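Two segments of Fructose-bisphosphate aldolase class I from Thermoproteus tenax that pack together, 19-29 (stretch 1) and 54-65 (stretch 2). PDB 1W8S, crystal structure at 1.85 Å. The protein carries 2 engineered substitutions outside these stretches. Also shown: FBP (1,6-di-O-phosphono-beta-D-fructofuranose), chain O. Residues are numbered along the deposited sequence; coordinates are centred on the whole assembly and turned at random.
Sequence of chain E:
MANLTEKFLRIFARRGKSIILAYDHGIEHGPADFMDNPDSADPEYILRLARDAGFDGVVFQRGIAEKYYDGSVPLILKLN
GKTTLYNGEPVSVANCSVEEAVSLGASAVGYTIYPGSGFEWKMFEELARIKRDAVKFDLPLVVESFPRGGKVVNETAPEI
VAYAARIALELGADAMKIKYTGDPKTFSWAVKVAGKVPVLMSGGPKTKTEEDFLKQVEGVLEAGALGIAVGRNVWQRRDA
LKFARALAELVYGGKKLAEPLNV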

ATOM      1  N   ILE E  19      21.013 -32.521  -1.469  1.00 12.39           N
ATOM      2  CA  ILE E  19      20.792 -32.236  -0.065  1.00 12.50           C
ATOM      3  C   ILE E  19      21.230 -30.804   0.163  1.00 12.19           C
ATOM      4  O   ILE E  19      22.364 -30.456  -0.115  1.00 11.23           O
ATOM      5  N   ILE E  20      20.316 -30.004   0.689  1.00 12.38           N
ATOM      6  CA  ILE E  20      20.571 -28.601   0.987  1.00 13.29           C
ATOM      7  C   ILE E  20      20.453 -28.443   2.477  1.00 12.58           C
ATOM      8  O   ILE E  20      19.491 -28.904   3.048  1.00 12.48           O
ATOM      9  N   LEU E  21      21.447 -27.828   3.096  1.00 12.87           N
ATOM     10  CA  LEU E  21      21.422 -27.592   4.533  1.00 12.61           C
ATOM     11  C   LEU E  21      20.758 -26.237   4.825  1.00 12.22           C
ATOM     12  O   LEU E  21      21.300 -25.172   4.526  1.00 12.28           O
ATOM     13  N   ALA E  22      19.570 -26.303   5.409  1.00 12.42           N
ATOM     14  CA  ALA E  22      18.723 -25.141   5.617  1.00 13.01           C
ATOM     15  C   ALA E  22      19.100 -24.489   6.937  1.00 12.99           C
ATOM     16  O   ALA E  22      19.203 -25.158   7.944  1.00 13.34           O
ATOM     17  N   TYR E  23      19.275 -23.181   6.931  1.00 12.76           N
ATOM     18  CA  TYR E  23      19.695 -22.460   8.096  1.00 11.91           C
ATOM     19  C   TYR E  23      19.103 -21.050   8.159  1.00 13.19           C
ATOM     20  O   TYR E  23      19.787 -20.109   8.560  1.00 12.64           O
ATOM     21  N   ASP E  24      17.833 -20.921   7.772  1.00 12.91           N
ATOM     22  CA  ASP E  24      17.081 -19.677   8.006  1.00 14.62           C
ATOM     23  C   ASP E  24      16.368 -19.659   9.343  1.00 14.02           C
ATOM     24  O   ASP E  24      15.639 -18.715   9.641  1.00 14.17           O
ATOM     25  N   HIS E  25      16.612 -20.664  10.173  1.00 13.67           N
ATOM     26  CA  HIS E  25      15.805 -20.876  11.362  1.00 13.45           C
ATOM     27  C   HIS E  25      15.957 -19.751  12.378  1.00 12.93           C
ATOM     28  O   HIS E  25      15.045 -19.479  13.146  1.00 12.52           O
ATOM     29  N   GLY E  26      17.102 -19.076  12.388  1.00 13.69           N
ATOM     30  CA  GLY E  26      17.322 -17.998  13.336  1.00 13.85           C
ATOM     31  C   GLY E  26      16.250 -16.912  13.308  1.00 13.60           C
ATOM     32  O   GLY E  26      15.958 -16.307  14.318  1.00 14.06           O
ATOM     33  N   ILE E  27      15.690 -16.644  12.134  1.00 13.45           N
ATOM     34  CA  ILE E  27      14.587 -15.702  12.015  1.00 13.91           C
ATOM     35  C   ILE E  27      13.233 -16.415  12.084  1.00 12.01           C
ATOM     36  O   ILE E  27      12.397 -16.028  12.861  1.00 11.40           O
ATOM     37  N   GLU E  28      13.066 -17.518  11.359  1.00 12.90           N
ATOM     38  CA  GLU E  28      11.750 -18.211  11.297  1.00 12.58           C
ATOM     39  C   GLU E  28      11.306 -18.742  12.646  1.00 12.57           C
ATOM     40  O   GLU E  28      10.113 -18.649  13.014  1.00 12.91           O
ATOM     41  N   HIS E  29      12.244 -19.323  13.405  1.00 11.45           N
ATOM     42  CA  HIS E  29      11.926 -19.923  14.711  1.00 12.01           C
ATOM     43  C   HIS E  29      12.657 -19.293  15.887  1.00 10.69           C
ATOM     44  O   HIS E  29      12.261 -19.441  17.034  1.00  9.94           O
ATOM     45  N   GLY E  54      29.481 -33.199   2.581  1.00 15.81           N
ATOM     46  CA  GLY E  54      29.446 -33.272   1.130  1.00 15.29           C
ATOM     47  C   GLY E  54      28.127 -32.818   0.548  1.00 14.83           C
ATOM     48  O   GLY E  54      27.759 -33.243  -0.526  1.00 14.48           O
ATOM     49  N   PHE E  55      27.422 -31.933   1.254  1.00 14.72           N
ATOM     50  CA  PHE E  55      26.117 -31.425   0.802  1.00 14.62           C
ATOM     51  C   PHE E  55      26.252 -30.431  -0.358  1.00 14.70           C
ATOM     52  O   PHE E  55      27.343 -29.909  -0.642  1.00 13.98           O
ATOM     53  N   ASP E  56      25.125 -30.149  -1.018  1.00 14.29           N
ATOM     54  CA  ASP E  56      25.137 -29.352  -2.249  1.00 14.34           C
ATOM     55  C   ASP E  56      25.026 -27.859  -2.053  1.00 13.91           C
ATOM     56  O   ASP E  56      25.347 -27.092  -2.955  1.00 13.64           O
ATOM     57  N   GLY E  57      24.537 -27.455  -0.890  1.00 13.00           N
ATOM     58  CA  GLY E  57      24.257 -26.053  -0.642  1.00 13.46           C
ATOM     59  C   GLY E  57      23.818 -25.776   0.775  1.00 13.43           C
ATOM     60  O   GLY E  57      23.560 -26.706   1.560  1.00 12.27           O
ATOM     61  N   VAL E  58      23.746 -24.485   1.080  1.00 13.49           N
ATOM     62  CA  VAL E  58      23.191 -23.967   2.318  1.00 13.94           C
ATOM     63  C   VAL E  58      22.150 -22.888   1.977  1.00 14.18           C
ATOM     64  O   VAL E  58      22.253 -22.240   0.930  1.00 13.25           O
ATOM     65  N   VAL E  59      21.152 -22.711   2.842  1.00 13.96           N
ATOM     66  CA  VAL E  59      20.170 -21.643   2.714  1.00 14.36           C
ATOM     67  C   VAL E  59      20.426 -20.660   3.871  1.00 13.69           C
ATOM     68  O   VAL E  59      20.329 -21.056   5.035  1.00 13.17           O
ATOM     69  N   PHE E  60      20.781 -19.414   3.555  1.00 12.49           N
ATOM     70  CA  PHE E  60      21.027 -18.367   4.558  1.00 12.40           C
ATOM     71  C   PHE E  60      20.115 -17.154   4.263  1.00 12.49           C
ATOM     72  O   PHE E  60      19.835 -16.865   3.107  1.00 12.21           O
ATOM     73  N   GLN E  61      19.722 -16.441   5.317  1.00 11.99           N
ATOM     74  CA  GLN E  61      19.199 -15.063   5.187  1.00 12.97           C
ATOM     75  C   GLN E  61      20.368 -14.135   4.901  1.00 12.10           C
ATOM     76  O   GLN E  61      21.530 -14.472   5.125  1.00 12.24           O
ATOM     77  N   ARG E  62      20.056 -12.940   4.424  1.00 12.27           N
ATOM     78  CA  ARG E  62      21.054 -11.986   3.976  1.00 11.95           C
ATOM     79  C   ARG E  62      22.100 -11.615   5.006  1.00 10.91           C
ATOM     80  O   ARG E  62      23.234 -11.422   4.650  1.00 11.18           O
ATOM     81  N   GLY E  63      21.740 -11.568   6.272  1.00 10.69           N
ATOM     82  CA  GLY E  63      22.678 -11.106   7.296  1.00 10.96           C
ATOM     83  C   GLY E  63      23.755 -12.151   7.575  1.00 10.90           C
ATOM     84  O   GLY E  63      24.917 -11.830   7.770  1.00 12.20           O
ATOM     85  N   ILE E  64      23.333 -13.412   7.634  1.00 11.59           N
ATOM     86  CA  ILE E  64      24.246 -14.523   7.771  1.00 11.92           C
ATOM     87  C   ILE E  64      25.110 -14.673   6.527  1.00 11.80           C
ATOM     88  O   ILE E  64      26.294 -14.925   6.633  1.00 12.71           O
ATOM     89  N   ALA E  65      24.523 -14.569   5.348  1.00 12.23           N
ATOM     90  CA  ALA E  65      25.344 -14.580   4.125  1.00 11.81           C
ATOM     91  C   ALA E  65      26.398 -13.453   4.147  1.00 12.03           C
ATOM     92  O   ALA E  65      27.558 -13.680   3.822  1.00 12.01           O
TER

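Two neighbouring parallel strands, one through Ile20 and Leu21 and one through Val58 and Val59, bring these stretches together, and their axes approach to 4.5 Å. Ile19 points toward stretch 2, with chi1 m and chi2 t. Its CG2 lies over the face of the Phe55 ring, 3.5 Å from the ring centroid and almost on the ring normal. Its CD1 reaches Phe55 CE1 at 3.7 Å. Phe55 is itself m. Asp56, also m, turns its carboxylate back to the strand: Ile19 N donates to Asp56 OD2 at 2.8 Å. Asp56 N returns a bond to Ile19 O at 2.9 Å, so one residue clasps both backbone polar atoms of Ile19.

Ile20 is m, m. Its CB lies on the sheet face shared with Ala22 and Val59, and its CG2 packs on Val59 CG2 at 3.4 Å. Its CD1 curls back to 4.1 Å from Asp56 CB, beside Gly57. An ideal CB on Gly57 would lie only 3.1 Å from Ile20 CD1, so the glycine leaves room for the isoleucine.

Leu21 points to the other face, along with Val58. It is t, p. Its CB touches Phe55 CD2 at 4.1 Å, at the ring edge, and Val58 CG1 at 4.3 Å. Phe55 therefore meets Ile19 with a face and Leu21 with an edge. The backbone fixes this register: Leu21 N donates to Gly57 O at 2.8 Å, and Val59 N to Leu21 O at 3.0 Å.

Ala22 has a small side chain, and stretch 2 covers little of it. Its CA lies 4.1 Å from Val59 CB, and its CB is 3.7 Å from O3 of the bound FBP.

Tyr23 is t and points sideways. Its CD2 meets Phe60 CE1 at 3.7 Å, with the two rings oblique, and Ile64 CG2 at 4.4 Å. Phe60 CB points away, but its ring comes back toward Tyr23. Tyr23 N makes a weak bond to Val59 O at 3.0 Å. A water bridges the stretches, donating to Tyr23 O at 2.7 Å and accepting from Gln61 N at 2.8 Å.

Asp24 is p. Its carboxylate serves the ligand: FBP O3 donates to OD1 at 2.7 Å and FBP O4 to OD2 at 3.0 Å. His25 is m and does not touch stretch 2; its NE2 donates to FBP O1P at 2.6 Å. Ile27 is t, t and points toward stretch 2. Gln61, m, m, points toward stretch 1 and packs its side chain against Asp24 and Ile27. His29, also m, does not touch stretch 2 either; its NE2 donates to FBP O5P at 2.8 Å.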

ATOM      1  CB  ILE E  19      21.592 -33.154   0.874  1.00 12.88           C
ATOM      2  CG1 ILE E  19      21.279 -34.625   0.613  1.00 12.91           C
ATOM      3  CG2 ILE E  19      21.276 -32.783   2.319  1.00 13.73           C
ATOM      4  CD1 ILE E  19      22.050 -35.581   1.479  1.00 15.88           C
ATOM      5  CB  ILE E  20      19.517 -27.713   0.304  1.00 13.11           C
ATOM      6  CG1 ILE E  20      19.556 -27.874  -1.212  1.00 14.36           C
ATOM      7  CG2 ILE E  20      19.755 -26.271   0.664  1.00 15.63           C
ATOM      8  CD1 ILE E  20      20.848 -27.554  -1.784  1.00 15.20           C
ATOM      9  CB  LEU E  21      22.824 -27.648   5.126  1.00 12.65           C
ATOM     10  CG  LEU E  21      22.899 -27.728   6.650  1.00 13.24           C
ATOM     11  CD1 LEU E  21      22.173 -28.964   7.178  1.00 16.08           C
ATOM     12  CD2 LEU E  21      24.339 -27.727   7.111  1.00 15.09           C
ATOM     13  CB  ALA E  22      17.274 -25.577   5.647  1.00 12.65           C
ATOM     14  CB  TYR E  23      21.196 -22.390   8.132  1.00 11.86           C
ATOM     15  CG  TYR E  23      21.786 -21.936   9.423  1.00  9.75           C
ATOM     16  CD1 TYR E  23      21.556 -22.654  10.589  1.00 11.76           C
ATOM     17  CD2 TYR E  23      22.631 -20.833   9.485  1.00 10.84           C
ATOM     18  CE1 TYR E  23      22.150 -22.287  11.800  1.00 10.11           C
ATOM     19  CE2 TYR E  23      23.247 -20.453  10.692  1.00 11.02           C
ATOM     20  CZ  TYR E  23      22.984 -21.181  11.844  1.00 10.82           C
ATOM     21  OH  TYR E  23      23.561 -20.844  13.030  1.00 11.18           O
ATOM     22  CB  ASP E  24      16.074 -19.358   6.870  1.00 14.83           C
ATOM     23  CG  ASP E  24      15.107 -20.507   6.582  1.00 18.77           C
ATOM     24  OD1 ASP E  24      15.486 -21.689   6.810  1.00 22.00           O
ATOM     25  OD2 ASP E  24      13.968 -20.334   6.093  1.00 19.10           O
ATOM     26  CB  HIS E  25      16.160 -22.220  11.986  1.00 13.74           C
ATOM     27  CG  HIS E  25      15.940 -23.385  11.066  1.00 13.65           C
ATOM     28  ND1 HIS E  25      16.569 -23.503   9.843  1.00 16.32           N
ATOM     29  CD2 HIS E  25      15.180 -24.500  11.209  1.00 13.82           C
ATOM     30  CE1 HIS E  25      16.182 -24.625   9.262  1.00 17.22           C
ATOM     31  NE2 HIS E  25      15.349 -25.255  10.077  1.00 13.28           N
ATOM     32  CB  ILE E  27      14.729 -14.758  10.769  1.00 14.34           C
ATOM     33  CG1 ILE E  27      13.665 -13.626  10.867  1.00 16.90           C
ATOM     34  CG2 ILE E  27      14.537 -15.494   9.514  1.00 16.91           C
ATOM     35  CD1 ILE E  27      13.783 -12.511   9.852  1.00 19.40           C
ATOM     36  CB  GLU E  28      11.794 -19.354  10.260  1.00 12.65           C
ATOM     37  CG  GLU E  28      11.946 -18.871   8.815  1.00 14.03           C
ATOM     38  CD  GLU E  28      10.737 -18.133   8.272  1.00 14.26           C
ATOM     39  OE1 GLU E  28       9.600 -18.378   8.732  1.00 17.29           O
ATOM     40  OE2 GLU E  28      10.935 -17.280   7.376  1.00 17.70           O
ATOM     41  CB  HIS E  29      12.305 -21.407  14.720  1.00 12.00           C
ATOM     42  CG  HIS E  29      11.632 -22.194  13.653  1.00 16.48           C
ATOM     43  ND1 HIS E  29      12.179 -23.341  13.121  1.00 19.10           N
ATOM     44  CD2 HIS E  29      10.453 -22.006  13.019  1.00 20.04           C
ATOM     45  CE1 HIS E  29      11.370 -23.822  12.194  1.00 21.43           C
ATOM     46  NE2 HIS E  29      10.319 -23.028  12.106  1.00 21.26           N
ATOM     47  CB  PHE E  55      25.354 -30.783   1.984  1.00 14.33           C
ATOM     48  CG  PHE E  55      24.862 -31.781   3.037  1.00 14.87           C
ATOM     49  CD1 PHE E  55      24.947 -33.167   2.844  1.00 12.40           C
ATOM     50  CD2 PHE E  55      24.304 -31.328   4.215  1.00 15.30           C
ATOM     51  CE1 PHE E  55      24.474 -34.049   3.812  1.00 14.48           C
ATOM     52  CE2 PHE E  55      23.843 -32.216   5.191  1.00 14.97           C
ATOM     53  CZ  PHE E  55      23.934 -33.574   4.980  1.00 15.26           C
ATOM     54  CB  ASP E  56      23.982 -29.771  -3.148  1.00 14.47           C
ATOM     55  CG  ASP E  56      24.085 -31.211  -3.546  1.00 14.30           C
ATOM     56  OD1 ASP E  56      24.971 -31.530  -4.394  1.00 15.35           O
ATOM     57  OD2 ASP E  56      23.349 -32.088  -3.024  1.00 12.87           O
ATOM     58  CB  VAL E  58      24.300 -23.357   3.205  1.00 13.27           C
ATOM     59  CG1 VAL E  58      25.214 -24.415   3.729  1.00 16.03           C
ATOM     60  CG2 VAL E  58      25.119 -22.306   2.421  1.00 14.93           C
ATOM     61  CB  VAL E  59      18.744 -22.191   2.833  1.00 14.94           C
ATOM     62  CG1 VAL E  59      17.717 -21.094   2.680  1.00 15.87           C
ATOM     63  CG2 VAL E  59      18.495 -23.281   1.803  1.00 16.33           C
ATOM     64  CB  PHE E  60      22.453 -17.815   4.474  1.00 12.97           C
ATOM     65  CG  PHE E  60      23.564 -18.727   4.987  1.00 12.35           C
ATOM     66  CD1 PHE E  60      23.321 -19.886   5.722  1.00 11.80           C
ATOM     67  CD2 PHE E  60      24.889 -18.352   4.767  1.00 12.87           C
ATOM     68  CE1 PHE E  60      24.362 -20.659   6.166  1.00 13.76           C
ATOM     69  CE2 PHE E  60      25.939 -19.108   5.224  1.00 11.02           C
ATOM     70  CZ  PHE E  60      25.679 -20.271   5.926  1.00 13.96           C
ATOM     71  CB  GLN E  61      18.502 -14.604   6.469  1.00 13.26           C
ATOM     72  CG  GLN E  61      17.396 -15.485   6.981  1.00 15.24           C
ATOM     73  CD  GLN E  61      16.091 -15.275   6.274  1.00 20.52           C
ATOM     74  OE1 GLN E  61      15.863 -14.231   5.627  1.00 20.73           O
ATOM     75  NE2 GLN E  61      15.205 -16.252   6.415  1.00 19.11           N
ATOM     76  CB  ARG E  62      20.395 -10.700   3.489  1.00 13.43           C
ATOM     77  CG  ARG E  62      19.695  -9.869   4.596  1.00 14.94           C
ATOM     78  CD  ARG E  62      19.301  -8.443   4.164  1.00 15.93           C
ATOM     79  NE  ARG E  62      20.435  -7.748   3.546  1.00 14.72           N
ATOM     80  CZ  ARG E  62      20.306  -6.829   2.588  1.00 15.20           C
ATOM     81  NH1 ARG E  62      19.101  -6.425   2.190  1.00 14.45           N
ATOM     82  NH2 ARG E  62      21.376  -6.280   2.053  1.00 13.87           N
ATOM     83  CB  ILE E  64      23.475 -15.856   8.039  1.00 11.45           C
ATOM     84  CG1 ILE E  64      22.593 -15.766   9.285  1.00 10.72           C
ATOM     85  CG2 ILE E  64      24.436 -17.046   8.104  1.00 12.79           C
ATOM     86  CD1 ILE E  64      23.290 -15.554  10.537  1.00 11.67           C
ATOM     87  CB  ALA E  65      24.490 -14.476   2.904  1.00 11.50           C
TER
HETATM   88  P1  FBP O 270      13.902 -28.055   8.657  1.00 16.68           P
HETATM   89  O1P FBP O 270      14.510 -27.747   9.969  1.00 16.25           O
HETATM   90  O2P FBP O 270      14.428 -29.349   7.968  1.00 14.16           O
HETATM   91  O3P FBP O 270      12.375 -28.172   8.701  1.00 15.13           O
HETATM   92  O1  FBP O 270      14.286 -26.843   7.695  1.00 15.99           O
HETATM   93  C1  FBP O 270      13.759 -26.755   6.388  1.00 20.84           C
HETATM   94  C2  FBP O 270      12.780 -25.574   6.321  1.00 24.86           C
HETATM   95  O2  FBP O 270      12.170 -25.514   5.013  1.00 26.06           O
HETATM   96  C3  FBP O 270      13.417 -24.215   6.642  1.00 24.70           C
HETATM   97  O3  FBP O 270      14.160 -23.637   5.582  1.00 25.41           O
HETATM   98  C4  FBP O 270      12.179 -23.405   7.026  1.00 26.46           C
HETATM   99  O4  FBP O 270      12.427 -22.273   7.842  1.00 28.33           O
HETATM  100  C5  FBP O 270      11.375 -24.437   7.803  1.00 28.64           C
HETATM  101  O5  FBP O 270      11.712 -25.724   7.259  1.00 27.88           O
HETATM  102  C6  FBP O 270       9.883 -24.152   7.686  1.00 30.90           C
HETATM  103  O6  FBP O 270       9.166 -25.187   8.336  1.00 34.26           O
HETATM  104  P2  FBP O 270       8.107 -24.857   9.515  1.00 35.66           P
HETATM  105  O4P FBP O 270       8.222 -25.980  10.518  1.00 34.36           O
HETATM  106  O5P FBP O 270       8.390 -23.466  10.085  1.00 31.87           O
HETATM  107  O6P FBP O 270       6.665 -24.973   8.990  1.00 29.44           O
HETATM  108  O   HOH W   1      20.153 -17.514   7.872  1.00 19.48           O